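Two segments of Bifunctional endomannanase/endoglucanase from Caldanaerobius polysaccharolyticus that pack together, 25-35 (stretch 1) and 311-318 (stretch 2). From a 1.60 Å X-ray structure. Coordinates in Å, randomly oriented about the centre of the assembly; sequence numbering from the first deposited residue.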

ATOM      1  N   LYS A  25      13.503   0.091  14.434  1.00 13.10           N
ATOM      2  CA  LYS A  25      14.176  -1.191  14.609  1.00 13.34           C
ATOM      3  C   LYS A  25      13.447  -2.158  15.539  1.00 11.72           C
ATOM      4  O   LYS A  25      13.409  -3.358  15.275  1.00 12.42           O
ATOM      5  CB  LYS A  25      15.628  -0.979  15.041  1.00 15.03           C
ATOM      6  CG  LYS A  25      16.469  -0.323  13.947  1.00 18.36           C
ATOM      7  CD  LYS A  25      17.946  -0.234  14.303  1.00 20.96           C
ATOM      8  CE  LYS A  25      18.222   0.841  15.333  1.00 24.63           C
ATOM      9  NZ  LYS A  25      19.689   1.011  15.550  1.00 26.28           N
ATOM     10  N   LYS A  26      12.831  -1.636  16.596  1.00 12.42           N
ATOM     11  CA  LYS A  26      12.088  -2.491  17.520  1.00 12.76           C
ATOM     12  C   LYS A  26      10.877  -3.117  16.823  1.00 11.81           C
ATOM     13  O   LYS A  26      10.576  -4.294  17.032  1.00 13.46           O
ATOM     14  CB  LYS A  26      11.661  -1.711  18.765  1.00 14.22           C
ATOM     15  CG  LYS A  26      12.824  -1.343  19.686  1.00 16.16           C
ATOM     16  CD  LYS A  26      12.337  -0.578  20.915  1.00 19.25           C
ATOM     17  CE  LYS A  26      13.484  -0.216  21.849  1.00 21.22           C
ATOM     18  NZ  LYS A  26      14.446   0.748  21.240  1.00 24.48           N
ATOM     19  N   ALA A  27      10.197  -2.342  15.980  1.00 10.78           N
ATOM     20  CA  ALA A  27       9.046  -2.858  15.240  1.00  9.89           C
ATOM     21  C   ALA A  27       9.518  -3.903  14.229  1.00 10.33           C
ATOM     22  O   ALA A  27       8.892  -4.951  14.071  1.00 11.26           O
ATOM     23  CB  ALA A  27       8.307  -1.723  14.520  1.00 10.23           C
ATOM     24  N   LEU A  28      10.631  -3.620  13.554  1.00 10.42           N
ATOM     25  CA  LEU A  28      11.174  -4.557  12.576  1.00 10.12           C
ATOM     26  C   LEU A  28      11.567  -5.873  13.249  1.00  9.43           C
ATOM     27  O   LEU A  28      11.383  -6.943  12.670  1.00 11.56           O
ATOM     28  CB  LEU A  28      12.364  -3.943  11.833  1.00 10.47           C
ATOM     29  CG  LEU A  28      12.046  -2.744  10.932  1.00 10.93           C
ATOM     30  CD1 LEU A  28      13.322  -2.236  10.282  1.00 11.51           C
ATOM     31  CD2 LEU A  28      11.036  -3.140   9.868  1.00 12.15           C
ATOM     32  N   ASP A  29      12.093  -5.790  14.473  1.00 10.59           N
ATOM     33  CA  ASP A  29      12.468  -6.986  15.230  1.00 11.70           C
ATOM     34  C   ASP A  29      11.212  -7.809  15.512  1.00 10.85           C
ATOM     35  O   ASP A  29      11.240  -9.036  15.450  1.00 11.40           O
ATOM     36  CB  ASP A  29      13.141  -6.617  16.560  1.00 12.09           C
ATOM     37  CG  ASP A  29      14.607  -6.232  16.403  1.00 15.98           C
ATOM     38  OD1 ASP A  29      15.223  -6.548  15.361  1.00 15.39           O
ATOM     39  OD2 ASP A  29      15.151  -5.626  17.348  1.00 17.06           O
ATOM     40  N   PHE A  30      10.105  -7.131  15.812  1.00 10.77           N
ATOM     41  CA  PHE A  30       8.852  -7.832  16.074  1.00 10.88           C
ATOM     42  C   PHE A  30       8.404  -8.585  14.822  1.00 10.67           C
ATOM     43  O   PHE A  30       8.023  -9.752  14.900  1.00 11.37           O
ATOM     44  CB  PHE A  30       7.754  -6.861  16.527  1.00 10.98           C
ATOM     45  CG  PHE A  30       6.446  -7.531  16.848  1.00 11.78           C
ATOM     46  CD1 PHE A  30       6.122  -7.859  18.161  1.00 10.35           C
ATOM     47  CD2 PHE A  30       5.541  -7.850  15.836  1.00 10.66           C
ATOM     48  CE1 PHE A  30       4.921  -8.492  18.462  1.00 10.55           C
ATOM     49  CE2 PHE A  30       4.334  -8.487  16.125  1.00 11.74           C
ATOM     50  CZ  PHE A  30       4.022  -8.808  17.442  1.00 11.87           C
ATOM     51  N   LEU A  31       8.450  -7.918  13.671  1.00 10.46           N
ATOM     52  CA  LEU A  31       8.058  -8.558  12.420  1.00 10.35           C
ATOM     53  C   LEU A  31       8.870  -9.830  12.198  1.00 10.56           C
ATOM     54  O   LEU A  31       8.312 -10.896  11.940  1.00 11.08           O
ATOM     55  CB  LEU A  31       8.257  -7.610  11.233  1.00 11.01           C
ATOM     56  CG  LEU A  31       7.065  -6.754  10.801  1.00  9.77           C
ATOM     57  CD1 LEU A  31       6.677  -5.776  11.898  1.00 11.56           C
ATOM     58  CD2 LEU A  31       7.437  -6.005   9.530  1.00  9.71           C
ATOM     59  N   ALA A  32      10.189  -9.710  12.341  1.00 11.54           N
ATOM     60  CA  ALA A  32      11.094 -10.836  12.149  1.00 11.79           C
ATOM     61  C   ALA A  32      10.820 -11.964  13.138  1.00 12.86           C
ATOM     62  O   ALA A  32      10.790 -13.136  12.759  1.00 13.39           O
ATOM     63  CB  ALA A  32      12.545 -10.369  12.270  1.00 12.72           C
ATOM     64  N   GLU A  33      10.594 -11.602  14.398  1.00 11.96           N
ATOM     65  CA  GLU A  33      10.335 -12.592  15.439  1.00 13.25           C
ATOM     66  C   GLU A  33       8.986 -13.296  15.322  1.00 13.93           C
ATOM     67  O   GLU A  33       8.789 -14.364  15.904  1.00 16.09           O
ATOM     68  CB  GLU A  33      10.493 -11.957  16.821  1.00 13.14           C
ATOM     69  CG  GLU A  33      11.934 -11.561  17.128  1.00 14.24           C
ATOM     70  CD  GLU A  33      12.096 -10.835  18.450  1.00 15.76           C
ATOM     71  OE1 GLU A  33      11.106 -10.692  19.197  1.00 16.42           O
ATOM     72  OE2 GLU A  33      13.230 -10.407  18.743  1.00 17.87           O
ATOM     73  N   THR A  34       8.063 -12.711  14.564  1.00 12.25           N
ATOM     74  CA  THR A  34       6.747 -13.317  14.388  1.00 11.91           C
ATOM     75  C   THR A  34       6.500 -13.854  12.977  1.00 12.73           C
ATOM     76  O   THR A  34       5.366 -14.162  12.611  1.00 14.02           O
ATOM     77  CB  THR A  34       5.606 -12.365  14.817  1.00 12.64           C
ATOM     78  OG1 THR A  34       5.722 -11.122  14.117  1.00 12.93           O
ATOM     79  CG2 THR A  34       5.661 -12.106  16.320  1.00 13.21           C
ATOM     80  N   GLY A  35       7.563 -13.945  12.181  1.00 12.94           N
ATOM     81  CA  GLY A  35       7.436 -14.500  10.843  1.00 12.91           C
ATOM     82  C   GLY A  35       7.059 -13.607   9.675  1.00 12.46           C
ATOM     83  O   GLY A  35       6.846 -14.117   8.575  1.00 15.14           O
ATOM     84  N   TYR A 311       0.837  -7.729  26.402  1.00 13.06           N
ATOM     85  CA  TYR A 311       2.252  -7.600  26.095  1.00 12.47           C
ATOM     86  C   TYR A 311       2.746  -8.854  25.390  1.00 12.98           C
ATOM     87  O   TYR A 311       2.507  -9.972  25.849  1.00 13.60           O
ATOM     88  CB  TYR A 311       3.089  -7.387  27.363  1.00 12.52           C
ATOM     89  CG  TYR A 311       4.572  -7.474  27.077  1.00 12.06           C
ATOM     90  CD1 TYR A 311       5.258  -6.379  26.556  1.00 12.56           C
ATOM     91  CD2 TYR A 311       5.267  -8.678  27.229  1.00 12.04           C
ATOM     92  CE1 TYR A 311       6.593  -6.477  26.183  1.00 12.96           C
ATOM     93  CE2 TYR A 311       6.610  -8.788  26.853  1.00 12.14           C
ATOM     94  CZ  TYR A 311       7.260  -7.681  26.328  1.00 13.60           C
ATOM     95  OH  TYR A 311       8.567  -7.777  25.916  1.00 15.07           O
ATOM     96  N   TYR A 312       3.448  -8.656  24.278  1.00 12.66           N
ATOM     97  CA  TYR A 312       4.009  -9.757  23.514  1.00 13.43           C
ATOM     98  C   TYR A 312       5.174  -9.251  22.689  1.00 13.55           C
ATOM     99  O   TYR A 312       5.008  -8.399  21.813  1.00 13.25           O
ATOM    100  CB  TYR A 312       2.964 -10.394  22.593  1.00 14.02           C
ATOM    101  CG  TYR A 312       3.466 -11.615  21.847  1.00 15.65           C
ATOM    102  CD1 TYR A 312       3.904 -12.748  22.537  1.00 16.60           C
ATOM    103  CD2 TYR A 312       3.493 -11.644  20.451  1.00 16.84           C
ATOM    104  CE1 TYR A 312       4.353 -13.881  21.857  1.00 18.21           C
ATOM    105  CE2 TYR A 312       3.940 -12.771  19.762  1.00 17.55           C
ATOM    106  CZ  TYR A 312       4.368 -13.886  20.472  1.00 18.15           C
ATOM    107  OH  TYR A 312       4.807 -15.005  19.801  1.00 20.79           O
ATOM    108  N   ARG A 313       6.360  -9.749  23.018  1.00 13.78           N
ATOM    109  CA  ARG A 313       7.589  -9.403  22.314  1.00 14.43           C
ATOM    110  C   ARG A 313       7.820  -7.914  22.050  1.00 14.66           C
ATOM    111  O   ARG A 313       8.090  -7.501  20.917  1.00 13.60           O
ATOM    112  CB  ARG A 313       7.700 -10.244  21.037  1.00 15.07           C
ATOM    113  CG  ARG A 313       7.808 -11.728  21.364  1.00 18.38           C
ATOM    114  CD  ARG A 313       7.878 -12.646  20.157  1.00 21.01           C
ATOM    115  NE  ARG A 313       8.015 -14.031  20.605  1.00 24.47           N
ATOM    116  CZ  ARG A 313       7.928 -15.102  19.822  1.00 26.80           C
ATOM    117  NH1 ARG A 313       7.701 -14.972  18.521  1.00 27.68           N
ATOM    118  NH2 ARG A 313       8.058 -16.313  20.349  1.00 28.09           N
ATOM    119  N   GLY A 314       7.692  -7.117  23.108  1.00 13.58           N
ATOM    120  CA  GLY A 314       7.930  -5.687  23.021  1.00 14.27           C
ATOM    121  C   GLY A 314       6.762  -4.744  22.797  1.00 13.88           C
ATOM    122  O   GLY A 314       6.931  -3.530  22.918  1.00 15.02           O
ATOM    123  N   PHE A 315       5.579  -5.275  22.505  1.00 12.51           N
ATOM    124  CA  PHE A 315       4.420  -4.419  22.242  1.00 12.03           C
ATOM    125  C   PHE A 315       3.119  -4.945  22.844  1.00 11.70           C
ATOM    126  O   PHE A 315       2.985  -6.141  23.106  1.00 12.91           O
ATOM    127  CB  PHE A 315       4.235  -4.252  20.725  1.00 11.73           C
ATOM    128  CG  PHE A 315       5.400  -3.588  20.037  1.00 11.60           C
ATOM    129  CD1 PHE A 315       6.452  -4.349  19.524  1.00 10.80           C
ATOM    130  CD2 PHE A 315       5.458  -2.205  19.927  1.00 12.50           C
ATOM    131  CE1 PHE A 315       7.548  -3.732  18.919  1.00 12.39           C
ATOM    132  CE2 PHE A 315       6.549  -1.583  19.322  1.00 11.72           C
ATOM    133  CZ  PHE A 315       7.593  -2.349  18.820  1.00 12.94           C
ATOM    134  N   LYS A 316       2.172  -4.036  23.061  1.00 11.94           N
ATOM    135  CA  LYS A 316       0.854  -4.389  23.592  1.00 12.98           C
ATOM    136  C   LYS A 316       0.000  -4.651  22.352  1.00 12.17           C
ATOM    137  O   LYS A 316      -0.542  -3.727  21.745  1.00 12.76           O
ATOM    138  CB  LYS A 316       0.288  -3.239  24.412  1.00 14.31           C
ATOM    139  N   VAL A 317      -0.111  -5.923  21.987  1.00 12.78           N
ATOM    140  CA  VAL A 317      -0.829  -6.314  20.781  1.00 13.01           C
ATOM    141  C   VAL A 317      -2.215  -6.911  20.939  1.00 13.01           C
ATOM    142  O   VAL A 317      -2.581  -7.426  21.998  1.00 13.57           O
ATOM    143  CB  VAL A 317       0.010  -7.328  19.952  1.00 13.66           C
ATOM    144  CG1 VAL A 317       1.409  -6.781  19.704  1.00 13.92           C
ATOM    145  CG2 VAL A 317       0.083  -8.677  20.663  1.00 15.86           C
ATOM    146  N   ASP A 318      -2.990  -6.798  19.863  1.00 12.73           N
ATOM    147  CA  ASP A 318      -4.317  -7.388  19.784  1.00 12.43           C
ATOM    148  C   ASP A 318      -3.940  -8.807  19.347  1.00 13.38           C
ATOM    149  O   ASP A 318      -3.687  -9.054  18.165  1.00 12.33           O
ATOM    150  CB  ASP A 318      -5.133  -6.673  18.696  1.00 12.94           C
ATOM    151  CG  ASP A 318      -6.498  -7.315  18.441  1.00 13.17           C
ATOM    152  OD1 ASP A 318      -6.706  -8.509  18.744  1.00 12.55           O
ATOM    153  OD2 ASP A 318      -7.371  -6.610  17.897  1.00 13.21           O
TER
HETATM  154  O   HOH W   1       9.967  -8.086  19.031  1.00 14.31           O

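Residues 25-33 form a helix, and Thr 34 is the first residue after it to leave helical backbone angles; the helix packs against a β-hairpin almost 280 residues further along the chain. In the hairpin, a type I' turn from Tyr 312 to Phe 315 joins strand 311-312 to the strand at 315-317, and is closed by Tyr 312 N to Phe 315 O (2.8 Å) and Phe 315 N to Tyr 312 O (3.3 Å). Gly 314 adopts positive phi in this turn, where a CB would be jammed against the preceding carbonyl. The helix axis crosses strand 315-317 at -54°, 11.5 Å away at closest approach, a spacing that leaves room for side chains between the backbones.

Phe 30 fills much of that room. Its CB points toward the hairpin, and its CD1 lies 3.8 Å from Phe 315 CD1; the two ring planes stand at 87°, with the edge of Phe 315 directed toward the face of Phe 30 in an offset arrangement. Phe 30 CZ also meets Val 317 CG1 at 4.0 Å, and its CE1 meets Tyr 312 CD2 at 4.0 Å. The ring edge of Phe 30 faces turn carbonyls, CE1 to Tyr 312 O and CD1 to Arg 313 O both being 3.4 Å, so the partly positive ring hydrogens approach electron-rich oxygens. Phe 315 does likewise, its CE1 lying 3.6 Å from Lys 26 O.

At the helix C-terminus, Thr 34 OG1 donates to Phe 30 O (2.8 Å), while its CG2 rests 3.9 Å from Tyr 312 CE2. Arg 313 NH1 comes within 2.9 Å of Glu 33 O, but the angle is too poor for a hydrogen bond. No direct hydrogen bond links the stretches; instead, a water donates to both Glu 33 OE1 (2.8 Å) and Arg 313 O (2.7 Å), bridging the side chain of Glu 33 to the turn backbone.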